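Local structure of methyltransferase FkbM (Methylobacillus flagellatus KT, 2PY6) at residues V78-Y87 with Y93-F104; L141-A149 with N195-E203. The protein probably transfers methyl groups to a substrate that is not established. All coordinates share one frame; numbering follows the deposited sequence.

Contact 1: residues V78-Y87 with Y93-F104; sequences VIAAVDDFRY and YYGLPIISTDRF
V82 sends CG2 between I99 and F104, 3.5 Å from F104 CB, while A80 CB meets I99 CD1. Strands 78-82 and 96-99 run parallel here. A type I' turn from Y93 to L96 joins strands 92-93 and 96-99 as a beta hairpin at the edge of the mixed sheet. On the other face, A81 CB lies 3.7 Å from Y93 CD2, and I98 points the same way. The V78 and L96 side chains cross at about a right angle, V78 CG1 3.5 Å from L96 CD1. Three backbone bonds tie the strands: A81 N to P97 O, I99 N to A81 O and D83 N to I99 O. I98 CD1 sits 3.6 Å above the R86 guanidinium; R86 also forms a salt bridge with E91. The polar edge is at the start of helix 101-109. D84 CG, anti to the carbonyl carbon (chi1 -69°), turns the carboxylate to T101. OD1 takes T101 N at 2.7 Å and OD2 takes T101 OG1 at 2.6 Å, both on the syn side but tilted 27° and 33° out of plane. D84 OD1 is also hydrogen-bonded to Y87 OH of the second subunit. An alanine at D84 would probably leave T101 N and OG1 without these acceptors and cost that Y87 OH this partner. S100 OG caps R103 N and bonds D102 of the second subunit. S100 CB makes a CH-pi contact over the Y87 ring, 3.4 Å from its centroid.

Contact 2: residues L141-A149 with N195-E203; sequences LNFEQAVRA and NFHLTCEPE. With EDO (1,2-ethanediol), chain C.
R148 starts with CG anti to the backbone N (chi1 -180°) and bends at chi3 (-70°), which brings its guanidinium to the end of helix 184-199. C200 SG, anti to its own carbonyl carbon (chi1 -53°), lies over the centre of that group, 3.6 Å above the plane. At the guanidinium edge, R148 NH1 donates to L198 O at 2.8 Å, from above the carbonyl plane. R148 NH2 adds weak bonds to H197 O and L198 O. The buried guanidinium is thus satisfied by L198 O, more weakly by H197 O, by F36 O and by the D162 carboxylate. C200 CB also packs on Q145 CG at 3.6 Å. N142 ND2 reaches C200 O in a nearly straight bond of 3.1 Å. E144 CG touches F196 CZ, its carboxylate steeply inclined to the ring; the two oxygens form salt bridges with R121 and R401. A 1,2-ethanediol, probably from the crystallisation liquor, has O2 hydrogen-bonded to H197 ND1 at 2.5 Å, at the edge of the ring. N142 OD1 accepts from Q145 N, and Q145 OE1 from N142 N. This is a capping box at the start of helix 143-149, next to the C-terminal end of helix 184-199, where R148 binds L198 O and, weakly, H197 O.

How the contacts relate
The two contacts come in series along the chain: contact 1 closes before contact 2 opens. Their centres are about 23 Å apart, and their nearest atoms about 9 Å apart. Both reach the same mixed sheet, ordered 92-93, 96-99, 77-82, 54-58, 114-118, 140-142. Contact 1 lies at one end of it and contact 2 begins on the outermost strand at the other. Contact 1 also meets the second subunit. Contact 2 joins the sheet's last strand and helix 143-149 to helix 184-199, and E201 and E203 reach a third subunit. One sheet, built from strands before and after helix 101-109, thus carries a subunit contact at one end and is tied to helix 184-199 at the other.

Contact 1: residues V78-Y87 with Y93-F104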
# COMPACT_ATOMS: atom_id res chain seq x y z
N VAL A 78 -2.40 -26.39 -21.46
CA VAL A 78 -2.53 -25.07 -20.85
C VAL A 78 -1.63 -24.09 -21.65
O VAL A 78 -0.41 -24.26 -21.71
CB VAL A 78 -2.13 -25.08 -19.37
CG1 VAL A 78 -2.53 -23.74 -18.71
CG2 VAL A 78 -2.81 -26.25 -18.64
N ILE A 79 -2.26 -23.08 -22.26
CA ILE A 79 -1.55 -22.14 -23.13
C ILE A 79 -1.16 -20.77 -22.56
O ILE A 79 -0.25 -20.13 -23.08
CB ILE A 79 -2.33 -21.93 -24.45
CG1 ILE A 79 -3.63 -21.18 -24.23
CG2 ILE A 79 -2.62 -23.29 -25.13
CD1 ILE A 79 -4.26 -20.74 -25.50
N ALA A 80 -1.82 -20.31 -21.49
CA ALA A 80 -1.52 -18.97 -20.98
C ALA A 80 -2.24 -18.73 -19.71
O ALA A 80 -3.13 -19.50 -19.35
CB ALA A 80 -1.97 -17.91 -22.01
N ALA A 81 -1.85 -17.65 -19.04
CA ALA A 81 -2.52 -17.16 -17.85
C ALA A 81 -2.78 -15.69 -18.10
O ALA A 81 -1.93 -15.00 -18.67
CB ALA A 81 -1.69 -17.36 -16.58
N VAL A 82 -3.96 -15.24 -17.67
CA VAL A 82 -4.39 -13.89 -17.84
C VAL A 82 -4.17 -13.10 -16.59
O VAL A 82 -4.58 -13.50 -15.50
CB VAL A 82 -5.90 -13.82 -18.23
CG1 VAL A 82 -6.36 -12.41 -18.28
CG2 VAL A 82 -6.11 -14.48 -19.56
N ASP A 83 -3.50 -11.97 -16.75
CA ASP A 83 -3.29 -11.03 -15.64
C ASP A 83 -2.93 -9.65 -16.25
O ASP A 83 -1.81 -9.43 -16.74
CB ASP A 83 -2.22 -11.51 -14.65
CG ASP A 83 -2.19 -10.68 -13.34
OD1 ASP A 83 -2.56 -9.47 -13.34
OD2 ASP A 83 -1.80 -11.25 -12.30
N ASP A 84 -3.92 -8.76 -16.24
CA ASP A 84 -3.79 -7.39 -16.78
C ASP A 84 -2.76 -6.51 -16.04
O ASP A 84 -2.34 -5.50 -16.58
CB ASP A 84 -5.15 -6.67 -16.77
CG ASP A 84 -6.14 -7.25 -17.76
OD1 ASP A 84 -5.74 -7.53 -18.91
OD2 ASP A 84 -7.34 -7.40 -17.41
N PHE A 85 -2.39 -6.91 -14.83
CA PHE A 85 -1.44 -6.17 -14.01
C PHE A 85 -0.03 -6.70 -14.17
O PHE A 85 0.87 -6.15 -13.58
CB PHE A 85 -1.87 -6.27 -12.55
CG PHE A 85 -3.33 -5.91 -12.34
CD1 PHE A 85 -3.69 -4.60 -12.27
CD2 PHE A 85 -4.31 -6.88 -12.22
CE1 PHE A 85 -4.97 -4.20 -12.08
CE2 PHE A 85 -5.63 -6.51 -12.04
CZ PHE A 85 -5.96 -5.15 -11.96
N ARG A 86 0.15 -7.77 -14.95
CA ARG A 86 1.47 -8.39 -15.14
C ARG A 86 1.88 -8.76 -16.58
O ARG A 86 3.01 -9.22 -16.79
CB ARG A 86 1.52 -9.71 -14.33
CG ARG A 86 1.46 -9.54 -12.84
CD ARG A 86 1.49 -10.90 -12.15
NE ARG A 86 2.76 -11.58 -12.31
CZ ARG A 86 3.02 -12.82 -11.91
NH1 ARG A 86 2.10 -13.56 -11.34
NH2 ARG A 86 4.22 -13.31 -12.12
N TYR A 87 1.02 -8.54 -17.56
CA TYR A 87 1.30 -9.07 -18.91
C TYR A 87 2.44 -8.46 -19.69
O TYR A 87 2.75 -8.98 -20.76
CB TYR A 87 0.04 -9.15 -19.76
CG TYR A 87 -0.46 -7.88 -20.39
CD1 TYR A 87 -1.24 -6.99 -19.67
CD2 TYR A 87 -0.25 -7.64 -21.74
CE1 TYR A 87 -1.74 -5.87 -20.25
CE2 TYR A 87 -0.75 -6.52 -22.33
CZ TYR A 87 -1.51 -5.64 -21.58
OH TYR A 87 -2.02 -4.51 -22.15
N TYR A 93 4.03 -17.73 -15.83
CA TYR A 93 3.26 -18.26 -14.72
C TYR A 93 3.29 -19.79 -14.88
O TYR A 93 2.56 -20.34 -15.69
CB TYR A 93 1.85 -17.70 -14.73
CG TYR A 93 1.01 -18.16 -13.55
CD1 TYR A 93 1.24 -17.66 -12.28
CD2 TYR A 93 -0.02 -19.08 -13.71
CE1 TYR A 93 0.46 -18.08 -11.19
CE2 TYR A 93 -0.80 -19.50 -12.63
CZ TYR A 93 -0.56 -18.99 -11.38
OH TYR A 93 -1.33 -19.41 -10.29
N TYR A 94 4.15 -20.45 -14.10
CA TYR A 94 4.39 -21.91 -14.22
C TYR A 94 4.73 -22.25 -15.68
O TYR A 94 4.14 -23.16 -16.27
CB TYR A 94 3.22 -22.75 -13.66
CG TYR A 94 3.08 -22.56 -12.17
CD1 TYR A 94 3.95 -23.21 -11.28
CD2 TYR A 94 2.13 -21.69 -11.65
CE1 TYR A 94 3.85 -23.00 -9.89
CE2 TYR A 94 2.02 -21.49 -10.27
CZ TYR A 94 2.88 -22.13 -9.40
OH TYR A 94 2.77 -21.90 -8.06
N GLY A 95 5.66 -21.48 -16.25
CA GLY A 95 6.08 -21.65 -17.63
C GLY A 95 5.14 -21.07 -18.66
O GLY A 95 5.45 -21.09 -19.85
N LEU A 96 4.00 -20.54 -18.24
CA LEU A 96 3.02 -20.02 -19.19
C LEU A 96 3.20 -18.51 -19.47
O LEU A 96 3.48 -17.74 -18.57
CB LEU A 96 1.60 -20.22 -18.65
CG LEU A 96 1.09 -21.59 -18.20
CD1 LEU A 96 -0.22 -21.42 -17.41
CD2 LEU A 96 0.94 -22.54 -19.36
N PRO A 97 2.95 -18.08 -20.71
CA PRO A 97 2.96 -16.64 -20.93
C PRO A 97 1.82 -15.96 -20.16
O PRO A 97 0.78 -16.59 -19.92
CB PRO A 97 2.79 -16.50 -22.45
CG PRO A 97 2.27 -17.80 -22.92
CD PRO A 97 2.72 -18.84 -21.95
N ILE A 98 2.04 -14.73 -19.71
CA ILE A 98 1.02 -13.94 -19.02
C ILE A 98 0.48 -12.96 -20.05
O ILE A 98 1.24 -12.19 -20.63
CB ILE A 98 1.55 -13.25 -17.74
CG1 ILE A 98 2.10 -14.31 -16.77
CG2 ILE A 98 0.44 -12.41 -17.03
CD1 ILE A 98 2.58 -13.76 -15.49
N ILE A 99 -0.82 -13.02 -20.29
CA ILE A 99 -1.51 -12.20 -21.30
C ILE A 99 -2.58 -11.30 -20.68
O ILE A 99 -2.94 -11.46 -19.52
CB ILE A 99 -2.13 -13.07 -22.40
CG1 ILE A 99 -3.24 -13.97 -21.86
CG2 ILE A 99 -1.01 -13.89 -23.14
CD1 ILE A 99 -3.99 -14.76 -22.93
N SER A 100 -3.04 -10.32 -21.45
CA SER A 100 -4.09 -9.41 -21.01
C SER A 100 -5.45 -10.07 -21.23
O SER A 100 -5.58 -11.03 -21.98
CB SER A 100 -4.03 -8.10 -21.83
OG SER A 100 -4.46 -8.32 -23.17
N THR A 101 -6.47 -9.55 -20.58
CA THR A 101 -7.80 -10.08 -20.78
C THR A 101 -8.25 -9.87 -22.22
O THR A 101 -8.95 -10.72 -22.77
CB THR A 101 -8.84 -9.42 -19.86
OG1 THR A 101 -8.38 -9.48 -18.50
CG2 THR A 101 -10.20 -10.11 -19.98
N ASP A 102 -7.88 -8.72 -22.82
CA ASP A 102 -8.18 -8.46 -24.24
C ASP A 102 -7.54 -9.50 -25.17
O ASP A 102 -8.14 -9.90 -26.14
CB ASP A 102 -7.78 -7.04 -24.68
CG ASP A 102 -8.76 -5.96 -24.23
OD1 ASP A 102 -9.91 -6.27 -23.81
OD2 ASP A 102 -8.38 -4.77 -24.32
N ARG A 103 -6.32 -9.94 -24.86
CA ARG A 103 -5.66 -10.97 -25.66
C ARG A 103 -6.38 -12.33 -25.56
O ARG A 103 -6.52 -13.06 -26.55
CB ARG A 103 -4.19 -11.07 -25.24
CG ARG A 103 -3.34 -12.12 -25.98
CD ARG A 103 -3.38 -11.99 -27.48
NE ARG A 103 -2.45 -12.95 -28.13
CZ ARG A 103 -2.62 -13.54 -29.32
NH1 ARG A 103 -3.73 -13.34 -30.05
NH2 ARG A 103 -1.69 -14.38 -29.77
N PHE A 104 -6.88 -12.63 -24.37
CA PHE A 104 -7.63 -13.83 -24.10
C PHE A 104 -8.94 -13.88 -24.88
O PHE A 104 -9.24 -14.88 -25.51
CB PHE A 104 -7.86 -13.94 -22.58
CG PHE A 104 -9.06 -14.79 -22.18
CD1 PHE A 104 -9.13 -16.13 -22.53
CD2 PHE A 104 -10.05 -14.26 -21.38
CE1 PHE A 104 -10.20 -16.90 -22.14
CE2 PHE A 104 -11.12 -15.02 -20.99
CZ PHE A 104 -11.20 -16.35 -21.37

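Contact 2: residues L141-A149 with N195-E203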
# COMPACT_ATOMS: atom_id res chain seq x y z
N LEU A 141 -14.85 -22.72 -16.30
CA LEU A 141 -14.93 -23.58 -15.13
C LEU A 141 -14.24 -22.97 -13.95
O LEU A 141 -13.25 -22.29 -14.11
CB LEU A 141 -14.11 -24.86 -15.33
CG LEU A 141 -14.42 -25.85 -16.41
CD1 LEU A 141 -13.21 -26.72 -16.64
CD2 LEU A 141 -15.64 -26.66 -16.04
N ASN A 142 -14.72 -23.28 -12.76
CA ASN A 142 -14.01 -22.93 -11.52
C ASN A 142 -13.08 -24.14 -11.20
O ASN A 142 -13.13 -25.19 -11.91
CB ASN A 142 -14.97 -22.58 -10.39
CG ASN A 142 -15.79 -23.75 -9.91
OD1 ASN A 142 -15.36 -24.90 -9.93
ND2 ASN A 142 -16.97 -23.45 -9.43
N PHE A 143 -12.26 -24.01 -10.18
CA PHE A 143 -11.29 -25.04 -9.86
C PHE A 143 -11.88 -26.43 -9.54
O PHE A 143 -11.40 -27.44 -10.04
CB PHE A 143 -10.34 -24.59 -8.77
CG PHE A 143 -9.23 -25.55 -8.53
CD1 PHE A 143 -8.10 -25.52 -9.33
CD2 PHE A 143 -9.34 -26.52 -7.55
CE1 PHE A 143 -7.09 -26.42 -9.13
CE2 PHE A 143 -8.33 -27.42 -7.35
CZ PHE A 143 -7.21 -27.38 -8.14
N GLU A 144 -12.95 -26.47 -8.76
CA GLU A 144 -13.56 -27.76 -8.39
C GLU A 144 -14.11 -28.43 -9.62
O GLU A 144 -14.00 -29.66 -9.75
CB GLU A 144 -14.66 -27.61 -7.36
CG GLU A 144 -14.19 -27.44 -5.94
CD GLU A 144 -13.49 -26.13 -5.64
OE1 GLU A 144 -13.80 -25.12 -6.32
OE2 GLU A 144 -12.64 -26.13 -4.71
N GLN A 145 -14.72 -27.63 -10.51
CA GLN A 145 -15.22 -28.11 -11.81
C GLN A 145 -14.08 -28.61 -12.69
O GLN A 145 -14.23 -29.63 -13.36
CB GLN A 145 -16.01 -27.03 -12.54
CG GLN A 145 -17.34 -26.63 -11.82
CD GLN A 145 -18.06 -25.46 -12.50
OE1 GLN A 145 -17.42 -24.51 -12.96
NE2 GLN A 145 -19.37 -25.52 -12.55
N ALA A 146 -12.96 -27.89 -12.70
CA ALA A 146 -11.78 -28.34 -13.44
C ALA A 146 -11.33 -29.73 -12.95
O ALA A 146 -11.08 -30.63 -13.77
CB ALA A 146 -10.63 -27.36 -13.28
N VAL A 147 -11.19 -29.89 -11.63
CA VAL A 147 -10.76 -31.17 -11.03
C VAL A 147 -11.66 -32.33 -11.50
O VAL A 147 -11.16 -33.37 -11.89
CB VAL A 147 -10.67 -31.10 -9.51
CG1 VAL A 147 -10.43 -32.48 -8.90
CG2 VAL A 147 -9.55 -30.14 -9.09
N ARG A 148 -12.97 -32.11 -11.51
CA ARG A 148 -13.91 -33.12 -11.91
C ARG A 148 -13.95 -33.36 -13.40
O ARG A 148 -14.01 -34.50 -13.84
CB ARG A 148 -15.31 -32.77 -11.39
CG ARG A 148 -16.41 -33.81 -11.76
CD ARG A 148 -17.73 -33.43 -11.09
NE ARG A 148 -17.67 -33.64 -9.65
CZ ARG A 148 -18.64 -33.30 -8.81
NH1 ARG A 148 -19.76 -32.78 -9.28
NH2 ARG A 148 -18.51 -33.53 -7.51
N ALA A 149 -13.91 -32.28 -14.19
CA ALA A 149 -14.05 -32.38 -15.65
C ALA A 149 -12.88 -33.03 -16.35
O ALA A 149 -13.05 -33.64 -17.38
CB ALA A 149 -14.33 -31.00 -16.26
N ASN A 195 -23.78 -30.10 -0.52
CA ASN A 195 -24.18 -29.68 -1.86
C ASN A 195 -23.01 -29.03 -2.60
O ASN A 195 -22.84 -29.29 -3.78
CB ASN A 195 -25.41 -28.79 -1.84
CG ASN A 195 -26.66 -29.56 -1.48
OD1 ASN A 195 -26.66 -30.77 -1.52
ND2 ASN A 195 -27.71 -28.86 -1.08
N PHE A 196 -22.18 -28.22 -1.92
CA PHE A 196 -20.99 -27.69 -2.60
C PHE A 196 -20.09 -28.80 -3.23
O PHE A 196 -19.71 -28.73 -4.40
CB PHE A 196 -20.15 -26.85 -1.66
CG PHE A 196 -18.75 -26.62 -2.17
CD1 PHE A 196 -18.53 -25.80 -3.25
CD2 PHE A 196 -17.66 -27.27 -1.59
CE1 PHE A 196 -17.24 -25.60 -3.71
CE2 PHE A 196 -16.38 -27.08 -2.05
CZ PHE A 196 -16.17 -26.23 -3.09
N HIS A 197 -19.77 -29.81 -2.43
CA HIS A 197 -18.97 -30.95 -2.86
C HIS A 197 -19.68 -31.76 -3.96
O HIS A 197 -19.04 -32.20 -4.89
CB HIS A 197 -18.59 -31.87 -1.68
CG HIS A 197 -17.71 -31.21 -0.65
ND1 HIS A 197 -16.42 -30.81 -0.91
CD2 HIS A 197 -17.96 -30.86 0.64
CE1 HIS A 197 -15.91 -30.23 0.16
NE2 HIS A 197 -16.83 -30.25 1.12
N LEU A 198 -20.99 -31.96 -3.87
CA LEU A 198 -21.69 -32.72 -4.91
C LEU A 198 -21.77 -31.97 -6.26
O LEU A 198 -21.70 -32.58 -7.30
CB LEU A 198 -23.10 -33.11 -4.46
CG LEU A 198 -23.21 -34.13 -3.33
CD1 LEU A 198 -24.62 -34.20 -2.82
CD2 LEU A 198 -22.72 -35.48 -3.78
N THR A 199 -21.92 -30.65 -6.20
CA THR A 199 -22.16 -29.83 -7.38
C THR A 199 -21.02 -28.97 -7.89
O THR A 199 -21.11 -28.51 -9.03
CB THR A 199 -23.27 -28.82 -7.11
OG1 THR A 199 -22.85 -27.91 -6.11
CG2 THR A 199 -24.56 -29.52 -6.66
N CYS A 200 -20.01 -28.74 -7.05
CA CYS A 200 -18.87 -27.83 -7.34
C CYS A 200 -19.32 -26.36 -7.38
O CYS A 200 -18.65 -25.55 -7.96
CB CYS A 200 -18.17 -28.14 -8.68
SG CYS A 200 -17.63 -29.82 -8.92
N GLU A 201 -20.46 -26.04 -6.75
CA GLU A 201 -21.03 -24.70 -6.77
C GLU A 201 -20.79 -23.97 -5.46
O GLU A 201 -21.48 -24.23 -4.47
CB GLU A 201 -22.55 -24.77 -7.06
CG GLU A 201 -23.27 -23.41 -6.96
CD GLU A 201 -22.61 -22.28 -7.78
OE1 GLU A 201 -22.70 -22.29 -9.01
OE2 GLU A 201 -22.04 -21.35 -7.18
N PRO A 202 -19.82 -23.05 -5.43
CA PRO A 202 -19.53 -22.35 -4.17
C PRO A 202 -20.64 -21.51 -3.56
O PRO A 202 -20.60 -21.24 -2.36
CB PRO A 202 -18.35 -21.46 -4.53
CG PRO A 202 -18.39 -21.29 -5.96
CD PRO A 202 -18.90 -22.61 -6.49
N GLU A 203 -21.61 -21.07 -4.35
CA GLU A 203 -22.75 -20.31 -3.81
C GLU A 203 -23.44 -21.07 -2.67
O GLU A 203 -24.10 -20.44 -1.83
CB GLU A 203 -23.76 -19.92 -4.90
CG GLU A 203 -23.29 -18.83 -5.87
CD GLU A 203 -22.98 -17.49 -5.20
OE1 GLU A 203 -23.72 -17.04 -4.29
OE2 GLU A 203 -21.98 -16.86 -5.59
C1 EDO C . -16.09 -31.17 -5.35
O1 EDO C . -16.87 -30.18 -5.96
C2 EDO C . -15.24 -30.57 -4.24
O2 EDO C . -15.30 -31.40 -3.07
O HOH W 1 -21.85 -26.58 -10.83